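Local coordinates for protein class D beta-lactamase (Fusobacterium nucleatum subsp. polymorphum, PDB 4IED) that probably hydrolyses beta-lactam antibiotics to substituted beta-amino acids, as a class D serine beta-lactamase associated with antibiotic resistance, at residues D47-R52 with S153-V158; A110-A115 with F144-P149; F224-D229 with E241-Y246. All blocks are in the same frame, centred on the assembly; numbering follows the deposited sequence. Where two conformers were deposited one is given.

The three contacts all lie in one transpeptidase-like domain with the penicillin-recognising fold, a six-stranded antiparallel sheet with helices on both sides. Contact 1 joins the end of helix 46-49 and the loop after it to the start of helix 154-165; contact 2 is nested in the 100 residues between. Contact 2 packs helix 108-130 against the loop before helix 154-165, its centre about 20 Å from that of contact 1. Contact 3 follows later, where strand 221-229 meets helix 238-249, and touches contact 1 through the Arg48-Asp229 salt bridge. Contacts 1 and 3 thus pack helices on the two faces of the sheet, while contact 2 belongs to the helical region beside the carboxylated lysine.

Contact 1: residues D47-R52 with S153-V158; sequences DRANER and SAMEQV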
loop_
_atom_site.group_PDB
_atom_site.type_symbol
_atom_site.label_atom_id
_atom_site.label_comp_id
_atom_site.label_asym_id
_atom_site.label_seq_id
_atom_site.Cartn_x
_atom_site.Cartn_y
_atom_site.Cartn_z
ATOM N N ASP A 47 14.676 -9.732 9.390
ATOM C CA ASP A 47 14.055 -9.416 10.663
ATOM C C ASP A 47 13.176 -8.194 10.542
ATOM O O ASP A 47 12.000 -8.199 11.025
ATOM C CB ASP A 47 15.083 -9.170 11.756
ATOM C CG ASP A 47 15.699 -10.454 12.299
ATOM O OD1 ASP A 47 15.263 -11.592 11.944
ATOM O OD2 ASP A 47 16.678 -10.288 13.047
ATOM N N ARG A 48 13.663 -7.172 9.804
ATOM C CA ARG A 48 12.728 -6.050 9.596
ATOM C C ARG A 48 11.603 -6.401 8.607
ATOM O O ARG A 48 10.535 -5.845 8.740
ATOM C CB ARG A 48 13.537 -4.826 9.152
ATOM C CG ARG A 48 12.685 -3.596 8.979
ATOM C CD ARG A 48 13.526 -2.383 8.729
ATOM N NE ARG A 48 12.679 -1.234 8.374
ATOM C CZ ARG A 48 12.925 0.045 8.704
ATOM N NH1 ARG A 48 13.954 0.423 9.410
ATOM N NH2 ARG A 48 12.066 0.944 8.232
ATOM N N ALA A 49 11.827 -7.291 7.678
ATOM C CA ALA A 49 10.730 -7.731 6.782
ATOM C C ALA A 49 9.592 -8.306 7.559
ATOM O O ALA A 49 8.468 -8.133 7.169
ATOM C CB ALA A 49 11.230 -8.738 5.799
ATOM N N ASN A 50 9.881 -8.878 8.734
ATOM C CA ASN A 50 8.793 -9.454 9.607
ATOM C C ASN A 50 8.368 -8.476 10.701
ATOM O O ASN A 50 7.502 -8.852 11.566
ATOM C CB ASN A 50 9.290 -10.748 10.199
ATOM C CG ASN A 50 9.422 -11.821 9.183
ATOM O OD1 ASN A 50 10.471 -12.473 9.021
ATOM N ND2 ASN A 50 8.345 -12.035 8.491
ATOM N N GLU A 51 8.912 -7.240 10.764
ATOM C CA GLU A 51 8.531 -6.315 11.802
ATOM C C GLU A 51 7.376 -5.462 11.342
ATOM O O GLU A 51 7.351 -4.920 10.245
ATOM C CB GLU A 51 9.722 -5.341 12.123
ATOM C CG GLU A 51 9.430 -4.312 13.201
ATOM C CD GLU A 51 10.604 -3.535 13.640
ATOM O OE1 GLU A 51 11.684 -3.691 13.006
ATOM O OE2 GLU A 51 10.384 -2.770 14.654
ATOM N N ARG A 52 6.379 -5.364 12.187
ATOM C CA ARG A 52 5.175 -4.642 11.892
ATOM C C ARG A 52 5.342 -3.135 12.184
ATOM O O ARG A 52 5.878 -2.748 13.242
ATOM C CB ARG A 52 3.991 -5.161 12.709
ATOM C CG ARG A 52 3.588 -6.563 12.330
ATOM C CD ARG A 52 2.413 -6.957 13.172
ATOM N NE ARG A 52 1.789 -8.208 12.731
ATOM C CZ ARG A 52 1.005 -8.928 13.488
ATOM N NH1 ARG A 52 0.818 -8.691 14.770
ATOM N NH2 ARG A 52 0.404 -9.984 12.966
ATOM N N SER A 153 3.589 -5.888 8.658
ATOM C CA SER A 153 4.937 -6.040 8.166
ATOM C C SER A 153 5.034 -6.067 6.656
ATOM O O SER A 153 4.047 -6.262 5.989
ATOM C CB SER A 153 5.596 -7.284 8.773
ATOM O OG SER A 153 5.011 -8.449 8.156
ATOM N N ALA A 154 6.251 -5.861 6.141
ATOM C CA ALA A 154 6.460 -5.939 4.681
ATOM C C ALA A 154 6.032 -7.335 4.210
ATOM O O ALA A 154 5.429 -7.448 3.178
ATOM C CB ALA A 154 7.934 -5.595 4.310
ATOM N N MET A 155 6.396 -8.372 4.960
ATOM C CA MET A 155 6.071 -9.754 4.548
ATOM C C MET A 155 4.536 -9.917 4.513
ATOM O O MET A 155 3.996 -10.553 3.582
ATOM C CB MET A 155 6.666 -10.799 5.520
ATOM C CG MET A 155 6.712 -12.173 4.957
ATOM S SD MET A 155 7.995 -12.363 3.725
ATOM C CE MET A 155 9.442 -12.272 4.585
ATOM N N GLU A 156 3.803 -9.387 5.464
ATOM C CA GLU A 156 2.388 -9.476 5.532
ATOM C C GLU A 156 1.782 -8.733 4.382
ATOM O O GLU A 156 0.774 -9.215 3.812
ATOM C CB GLU A 156 1.937 -8.905 6.923
ATOM C CG GLU A 156 2.082 -9.908 8.051
ATOM C CD GLU A 156 1.866 -9.332 9.393
ATOM O OE1 GLU A 156 1.893 -8.131 9.672
ATOM O OE2 GLU A 156 1.713 -10.243 10.311
ATOM N N GLN A 157 2.276 -7.550 4.052
ATOM C CA GLN A 157 1.747 -6.769 2.908
ATOM C C GLN A 157 1.906 -7.622 1.637
ATOM O O GLN A 157 0.952 -7.715 0.827
ATOM C CB GLN A 157 2.480 -5.482 2.728
ATOM C CG GLN A 157 2.308 -4.469 3.865
ATOM C CD GLN A 157 1.526 -3.250 3.516
ATOM O OE1 GLN A 157 1.820 -2.084 4.082
ATOM N NE2 GLN A 157 0.580 -3.352 2.688
ATOM N N VAL A 158 3.059 -8.211 1.392
ATOM C CA VAL A 158 3.320 -9.007 0.190
ATOM C C VAL A 158 2.340 -10.151 0.099
ATOM O O VAL A 158 1.844 -10.462 -0.987
ATOM C CB VAL A 158 4.797 -9.446 0.184
ATOM C CG1 VAL A 158 5.001 -10.508 -0.925
ATOM C CG2 VAL A 158 5.690 -8.260 -0.062
HETATM O O HOH W 1 8.307 -4.560 7.690
#
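Arg52 grips Glu156 side-on through NE and NH2, making a salt bridge in which NH2 lies 3.0 Å from OE2. NE reaches both carboxylate oxygens, and these partners lie close to the guanidinium plane. The guanidinium and carboxylate planes are nevertheless turned 34° apart, and the side chains cross at roughly a right angle. OE1 has a second donor, Ser153 N at 3.0 Å, which comes from the anti side, well out of the carboxylate plane. In return Glu156 N donates to Ser153 OG at 3.1 Å, closing a capping box around the first turn of helix 154-165. Ser153 OG sits between its own backbone N and carbonyl carbon (chi1 73°), where it can accept from the Glu156 amide. The clustered donors would be expected to favour an ionised Glu156.

The backbones are tied by Met155 N giving a bond to Ala49 O, 3.0 Å long, at 160° about the hydrogen. A water bridges the segments as well: it donates to Arg48 O and Glu51 O and accepts from Ala154 N. Ser153 CB nestles between two carbonyls, 3.3 Å from Glu51 O and 3.4 Å from Ala49 O. Beyond them the bent chain of Met155 brings CE to 4.1 Å from Ala49 CB.

Arg52 also touches Asn134, seen to bind magnesium in this protein, although no ion is bound there in this model. On the sheet side, Ala49 packs on strand 29-35, and Ala154 on strand 221-229.

Contact 2: residues A110-A115 with F144-P149; sequences AYKKLA and FWLEGP
Ala115 meets the far end of the Trp145 indole, its CB 3.7 Å from CZ3 and 3.8 Å from CH2. One turn earlier in helix 108-130, the backbone borders the same six-membered ring: Lys112 CA lies at the ring edge, 4.1 Å from CH2, and Tyr111 O is 3.9 Å from that carbon. Trp145 thus enters the contact with its benzo end leading. The extended Lys112 chain runs past it, CG 4.2 Å from CZ2, and crosses Leu146 at about a right angle, where CE comes 4.1 Å from CD2.

Neighbours within the loop hold the indole in place. Leu146 CD2 lies over one of its faces, offset toward the rim, while Trp145 CE3 points onto the Phe144 ring, 3.5 Å above its plane and over its centre. With CG lodged between the backbone N and the carbonyl carbon (chi1 66°), Trp145 stands out from the loop toward the helix. Phe59 meets both aromatic rings, and Met123, farther along helix 108-130, touches Ala115 and Phe144.

Contact across the segments is mainly apolar, whereas the opposite end of the indole is polar: Trp145 NE1 donates to OQ2 of the carboxylated lysine at position 60. In class D enzymes that carbamate serves as the general base, so wedging the benzo end against the helix probably helps to position the N-H that steadies it.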
loop_
_atom_site.group_PDB
_atom_site.type_symbol
_atom_site.label_atom_id
_atom_site.label_comp_id
_atom_site.label_asym_id
_atom_site.label_seq_id
_atom_site.Cartn_x
_atom_site.Cartn_y
_atom_site.Cartn_z
ATOM N N ALA A 110 -10.750 12.134 2.333
ATOM C CA ALA A 110 -11.737 11.265 1.684
ATOM C C ALA A 110 -11.699 9.887 2.367
ATOM O O ALA A 110 -12.737 9.329 2.588
ATOM C CB ALA A 110 -11.399 11.135 0.209
ATOM N N TYR A 111 -10.506 9.377 2.703
ATOM C CA TYR A 111 -10.396 8.101 3.325
ATOM C C TYR A 111 -10.742 8.149 4.829
ATOM O O TYR A 111 -11.252 7.150 5.381
ATOM C CB TYR A 111 -9.040 7.450 3.050
ATOM C CG TYR A 111 -9.052 6.756 1.709
ATOM C CD1 TYR A 111 -8.678 7.463 0.537
ATOM C CD2 TYR A 111 -9.448 5.441 1.619
ATOM C CE1 TYR A 111 -8.858 6.859 -0.679
ATOM C CE2 TYR A 111 -9.562 4.842 0.376
ATOM C CZ TYR A 111 -9.209 5.556 -0.747
ATOM O OH TYR A 111 -9.332 4.953 -2.006
ATOM N N LYS A 112 -10.584 9.305 5.449
ATOM C CA LYS A 112 -11.088 9.446 6.852
ATOM C C LYS A 112 -12.655 9.380 6.781
ATOM O O LYS A 112 -13.284 8.733 7.613
ATOM C CB LYS A 112 -10.593 10.718 7.446
ATOM C CG LYS A 112 -9.162 10.675 7.793
ATOM C CD LYS A 112 -8.719 11.943 8.528
ATOM C CE LYS A 112 -7.330 11.832 9.095
ATOM N NZ LYS A 112 -6.891 12.987 9.872
ATOM N N LYS A 113 -13.279 10.078 5.845
ATOM C CA LYS A 113 -14.721 9.969 5.672
ATOM C C LYS A 113 -15.163 8.537 5.433
ATOM O O LYS A 113 -16.137 8.054 6.053
ATOM C CB LYS A 113 -15.141 10.840 4.482
ATOM C CG LYS A 113 -16.628 10.818 4.150
ATOM C CD LYS A 113 -16.919 11.770 3.015
ATOM C CE LYS A 113 -18.359 11.823 2.694
ATOM N NZ LYS A 113 -19.190 12.102 3.910
ATOM N N LEU A 114 -14.457 7.809 4.554
ATOM C CA LEU A 114 -14.749 6.398 4.351
ATOM C C LEU A 114 -14.707 5.578 5.646
ATOM O O LEU A 114 -15.614 4.813 5.946
ATOM C CB LEU A 114 -13.791 5.832 3.308
ATOM C CG LEU A 114 -14.057 4.368 2.873
ATOM C CD1 LEU A 114 -15.398 4.136 2.380
ATOM C CD2 LEU A 114 -13.047 3.904 1.911
ATOM N N ALA A 115 -13.616 5.764 6.398
ATOM C CA ALA A 115 -13.434 5.038 7.671
ATOM C C ALA A 115 -14.595 5.339 8.601
ATOM O O ALA A 115 -15.137 4.465 9.261
ATOM C CB ALA A 115 -12.067 5.322 8.278
ATOM N N PHE A 144 -6.410 5.241 12.905
ATOM C CA PHE A 144 -5.732 4.031 13.368
ATOM C C PHE A 144 -4.650 3.515 12.481
ATOM O O PHE A 144 -3.842 2.793 12.953
ATOM C CB PHE A 144 -6.753 2.900 13.679
ATOM C CG PHE A 144 -7.535 2.425 12.463
ATOM C CD1 PHE A 144 -7.036 1.410 11.686
ATOM C CD2 PHE A 144 -8.788 2.947 12.129
ATOM C CE1 PHE A 144 -7.678 0.995 10.525
ATOM C CE2 PHE A 144 -9.422 2.564 10.966
ATOM C CZ PHE A 144 -8.900 1.533 10.211
ATOM N N TRP A 145 -4.754 3.784 11.155
ATOM C CA TRP A 145 -3.736 3.343 10.221
ATOM C C TRP A 145 -2.568 4.327 10.054
ATOM O O TRP A 145 -1.603 4.022 9.372
ATOM C CB TRP A 145 -4.326 3.094 8.842
ATOM C CG TRP A 145 -4.851 4.409 8.189
ATOM C CD1 TRP A 145 -4.249 5.136 7.258
ATOM C CD2 TRP A 145 -6.191 4.958 8.327
ATOM N NE1 TRP A 145 -5.021 6.172 6.877
ATOM C CE2 TRP A 145 -6.245 6.101 7.498
ATOM C CE3 TRP A 145 -7.327 4.588 9.052
ATOM C CZ2 TRP A 145 -7.396 6.888 7.353
ATOM C CZ3 TRP A 145 -8.454 5.331 8.920
ATOM C CH2 TRP A 145 -8.498 6.501 8.053
ATOM N N LEU A 146 -2.639 5.516 10.679
ATOM C CA LEU A 146 -1.629 6.558 10.513
ATOM C C LEU A 146 -0.793 6.891 11.704
ATOM O O LEU A 146 0.329 7.451 11.584
ATOM C CB LEU A 146 -2.238 7.803 9.817
ATOM C CG LEU A 146 -3.386 8.396 10.430
ATOM C CD1 LEU A 146 -2.999 9.471 11.385
ATOM C CD2 LEU A 146 -4.307 9.020 9.304
ATOM N N GLU A 147 -1.249 6.508 12.871
ATOM C CA GLU A 147 -0.504 6.849 14.126
ATOM C C GLU A 147 -0.504 5.687 15.125
ATOM O O GLU A 147 -0.294 5.879 16.310
ATOM C CB GLU A 147 -1.102 8.096 14.794
ATOM C CG GLU A 147 -2.556 7.951 15.255
ATOM C CD GLU A 147 -3.185 9.066 16.049
ATOM O OE1 GLU A 147 -2.755 10.201 15.743
ATOM O OE2 GLU A 147 -4.126 8.698 16.879
ATOM N N GLY A 148 -0.723 4.472 14.679
ATOM C CA GLY A 148 -1.071 3.389 15.612
ATOM C C GLY A 148 -2.585 3.401 15.913
ATOM O O GLY A 148 -3.272 4.446 15.798
ATOM N N PRO A 149 -3.088 2.269 16.454
ATOM C CA PRO A 149 -2.329 1.104 16.811
ATOM C C PRO A 149 -2.153 0.076 15.731
ATOM O O PRO A 149 -1.377 -0.902 15.935
ATOM C CB PRO A 149 -3.121 0.527 17.934
ATOM C CG PRO A 149 -4.530 0.869 17.604
ATOM C CD PRO A 149 -4.465 2.237 16.991
#

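Contact 3: residues F224-D229 with E241-Y246; sequences FAINLD and EIVREY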
loop_
_atom_site.group_PDB
_atom_site.type_symbol
_atom_site.label_atom_id
_atom_site.label_comp_id
_atom_site.label_asym_id
_atom_site.label_seq_id
_atom_site.Cartn_x
_atom_site.Cartn_y
_atom_site.Cartn_z
ATOM N N PHE A 224 5.354 -6.973 -4.027
ATOM C CA PHE A 224 6.498 -6.344 -3.331
ATOM C C PHE A 224 6.011 -5.377 -2.273
ATOM O O PHE A 224 4.938 -4.827 -2.229
ATOM C CB PHE A 224 7.397 -5.585 -4.300
ATOM C CG PHE A 224 6.742 -4.352 -4.909
ATOM C CD1 PHE A 224 6.781 -3.099 -4.248
ATOM C CD2 PHE A 224 6.140 -4.436 -6.152
ATOM C CE1 PHE A 224 6.190 -2.001 -4.790
ATOM C CE2 PHE A 224 5.548 -3.307 -6.693
ATOM C CZ PHE A 224 5.560 -2.113 -5.996
ATOM N N ALA A 225 6.935 -5.237 -1.289
ATOM C CA ALA A 225 6.925 -4.175 -0.231
ATOM C C ALA A 225 8.299 -3.735 0.202
ATOM O O ALA A 225 9.128 -4.596 0.519
ATOM C CB ALA A 225 6.162 -4.677 0.981
ATOM N N ILE A 226 8.456 -2.416 0.192
ATOM C CA ILE A 226 9.669 -1.792 0.754
ATOM C C ILE A 226 9.188 -0.856 1.828
ATOM O O ILE A 226 8.160 -0.196 1.746
ATOM C CB ILE A 226 10.478 -1.057 -0.325
ATOM C CG1 ILE A 226 11.884 -0.603 0.208
ATOM C CG2 ILE A 226 9.764 0.143 -0.920
ATOM C CD1 ILE A 226 12.763 -0.198 -0.944
ATOM N N ASN A 227 9.967 -0.829 2.907
ATOM C CA ASN A 227 9.888 0.331 3.853
ATOM C C ASN A 227 11.272 0.739 4.276
ATOM O O ASN A 227 12.223 -0.009 4.280
ATOM C CB ASN A 227 8.901 0.073 5.020
ATOM C CG ASN A 227 9.361 -0.991 6.001
ATOM O OD1 ASN A 227 10.368 -0.888 6.645
ATOM N ND2 ASN A 227 8.504 -2.008 6.198
ATOM N N LEU A 228 11.380 2.023 4.541
ATOM C CA LEU A 228 12.700 2.669 4.794
ATOM C C LEU A 228 12.503 3.707 5.857
ATOM O O LEU A 228 11.474 4.325 5.951
ATOM C CB LEU A 228 13.114 3.480 3.497
ATOM C CG LEU A 228 13.156 2.767 2.136
ATOM C CD1 LEU A 228 13.258 3.717 0.925
ATOM C CD2 LEU A 228 14.374 1.813 2.300
ATOM N N ASP A 229 13.561 3.971 6.565
ATOM C CA ASP A 229 13.615 5.135 7.510
ATOM C C ASP A 229 13.782 6.357 6.673
ATOM O O ASP A 229 14.807 6.485 5.979
ATOM C CB ASP A 229 14.812 4.969 8.525
ATOM C CG ASP A 229 14.614 3.792 9.490
ATOM O OD1 ASP A 229 13.460 3.245 9.593
ATOM O OD2 ASP A 229 15.603 3.526 10.181
ATOM N N GLU A 241 12.302 4.490 -6.315
ATOM C CA GLU A 241 13.561 4.348 -7.032
ATOM C C GLU A 241 14.151 2.979 -6.766
ATOM O O GLU A 241 14.586 2.280 -7.700
ATOM C CB GLU A 241 14.541 5.437 -6.604
ATOM C CG GLU A 241 14.230 6.790 -7.221
ATOM C CD GLU A 241 15.141 7.897 -6.710
ATOM O OE1 GLU A 241 16.187 7.528 -5.979
ATOM O OE2 GLU A 241 14.866 9.111 -7.053
ATOM N N ILE A 242 14.205 2.532 -5.509
ATOM C CA ILE A 242 14.854 1.272 -5.207
ATOM C C ILE A 242 14.071 0.103 -5.812
ATOM O O ILE A 242 14.632 -0.835 -6.393
ATOM C CB ILE A 242 15.021 1.063 -3.657
ATOM C CG1 ILE A 242 16.064 2.062 -3.168
ATOM C CG2 ILE A 242 15.315 -0.397 -3.320
ATOM C CD1 ILE A 242 16.060 2.258 -1.678
ATOM N N VAL A 243 12.744 0.185 -5.653
ATOM C CA VAL A 243 11.916 -0.850 -6.292
ATOM C C VAL A 243 12.105 -0.943 -7.794
ATOM O O VAL A 243 12.357 -2.065 -8.335
ATOM C CB VAL A 243 10.438 -0.651 -5.917
ATOM C CG1 VAL A 243 9.555 -1.673 -6.667
ATOM C CG2 VAL A 243 10.257 -0.828 -4.423
ATOM N N ARG A 244 12.118 0.201 -8.472
ATOM C CA ARG A 244 12.342 0.154 -9.946
ATOM C C ARG A 244 13.717 -0.320 -10.266
ATOM O O ARG A 244 13.936 -1.008 -11.255
ATOM C CB ARG A 244 12.037 1.549 -10.516
ATOM C CG ARG A 244 10.597 1.909 -10.612
ATOM C CD ARG A 244 10.316 3.304 -11.149
ATOM N NE ARG A 244 8.913 3.506 -11.421
ATOM C CZ ARG A 244 8.355 3.231 -12.588
ATOM N NH1 ARG A 244 9.022 2.695 -13.584
ATOM N NH2 ARG A 244 7.043 3.454 -12.715
ATOM N N GLU A 245 14.746 0.008 -9.463
ATOM C CA GLU A 245 16.113 -0.405 -9.796
ATOM C C GLU A 245 16.178 -1.935 -9.720
ATOM O O GLU A 245 16.783 -2.587 -10.568
ATOM C CB GLU A 245 17.136 0.297 -8.869
ATOM C CG GLU A 245 17.374 1.759 -9.275
ATOM C CD GLU A 245 18.430 2.545 -8.518
ATOM O OE1 GLU A 245 19.482 1.956 -8.180
ATOM O OE2 GLU A 245 18.184 3.816 -8.386
ATOM N N TYR A 246 15.578 -2.550 -8.704
ATOM C CA TYR A 246 15.587 -3.999 -8.617
ATOM C C TYR A 246 14.852 -4.602 -9.811
ATOM O O TYR A 246 15.349 -5.573 -10.441
ATOM C CB TYR A 246 14.886 -4.464 -7.306
ATOM C CG TYR A 246 14.661 -5.968 -7.256
ATOM C CD1 TYR A 246 15.696 -6.784 -6.930
ATOM C CD2 TYR A 246 13.445 -6.534 -7.558
ATOM C CE1 TYR A 246 15.621 -8.178 -6.922
ATOM C CE2 TYR A 246 13.335 -7.947 -7.596
ATOM C CZ TYR A 246 14.398 -8.736 -7.250
ATOM O OH TYR A 246 14.313 -10.130 -7.204
#
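Phe224, Ile226 and Leu228 face Ile242 and Val243 in a buried helix-on-sheet contact of the penicillin-recognising beta-lactamase fold, where helix 238-249 covers one side of the antiparallel sheet. Strand 224-229 and helix 241-246 run at 138° between their N-to-C directions, with their axes 9.6 Å apart. Alternation along the strand turns Phe224, Ile226 and Leu228 toward the helix, while Ala225 faces the other side, which is covered by helix 154-165.

The middle of the strand supplies the central packing. Ile226 and Val243 slide past each other in opposite directions, bringing CG2 of the isoleucine 3.7 Å from CG2 of the valine. The other branch of Ile226 runs with CG1 anti to the backbone N (chi1 -170°), which extends CD1 to Ile242; the side chains cross at about a right angle and CD1 sits 3.5 Å from Ile242 CG2, tighter than usual for two carbons. Near the end of the strand, Leu228 and Ile242 meet tip to tip, their CD1 atoms 4.1 Å apart.

Helix 16-25 completes the layer, with Phe22 touching Leu228 and Ile21 touching Ile242. From the adjacent strand 29-35, Phe31 packs on Val243. Earlier along the strand, at Phe224, Val243 uses its other methyl in a CH-pi contact: CG1 lies over the Phe224 ring, 3.9 Å from its centroid and 12° off the ring normal.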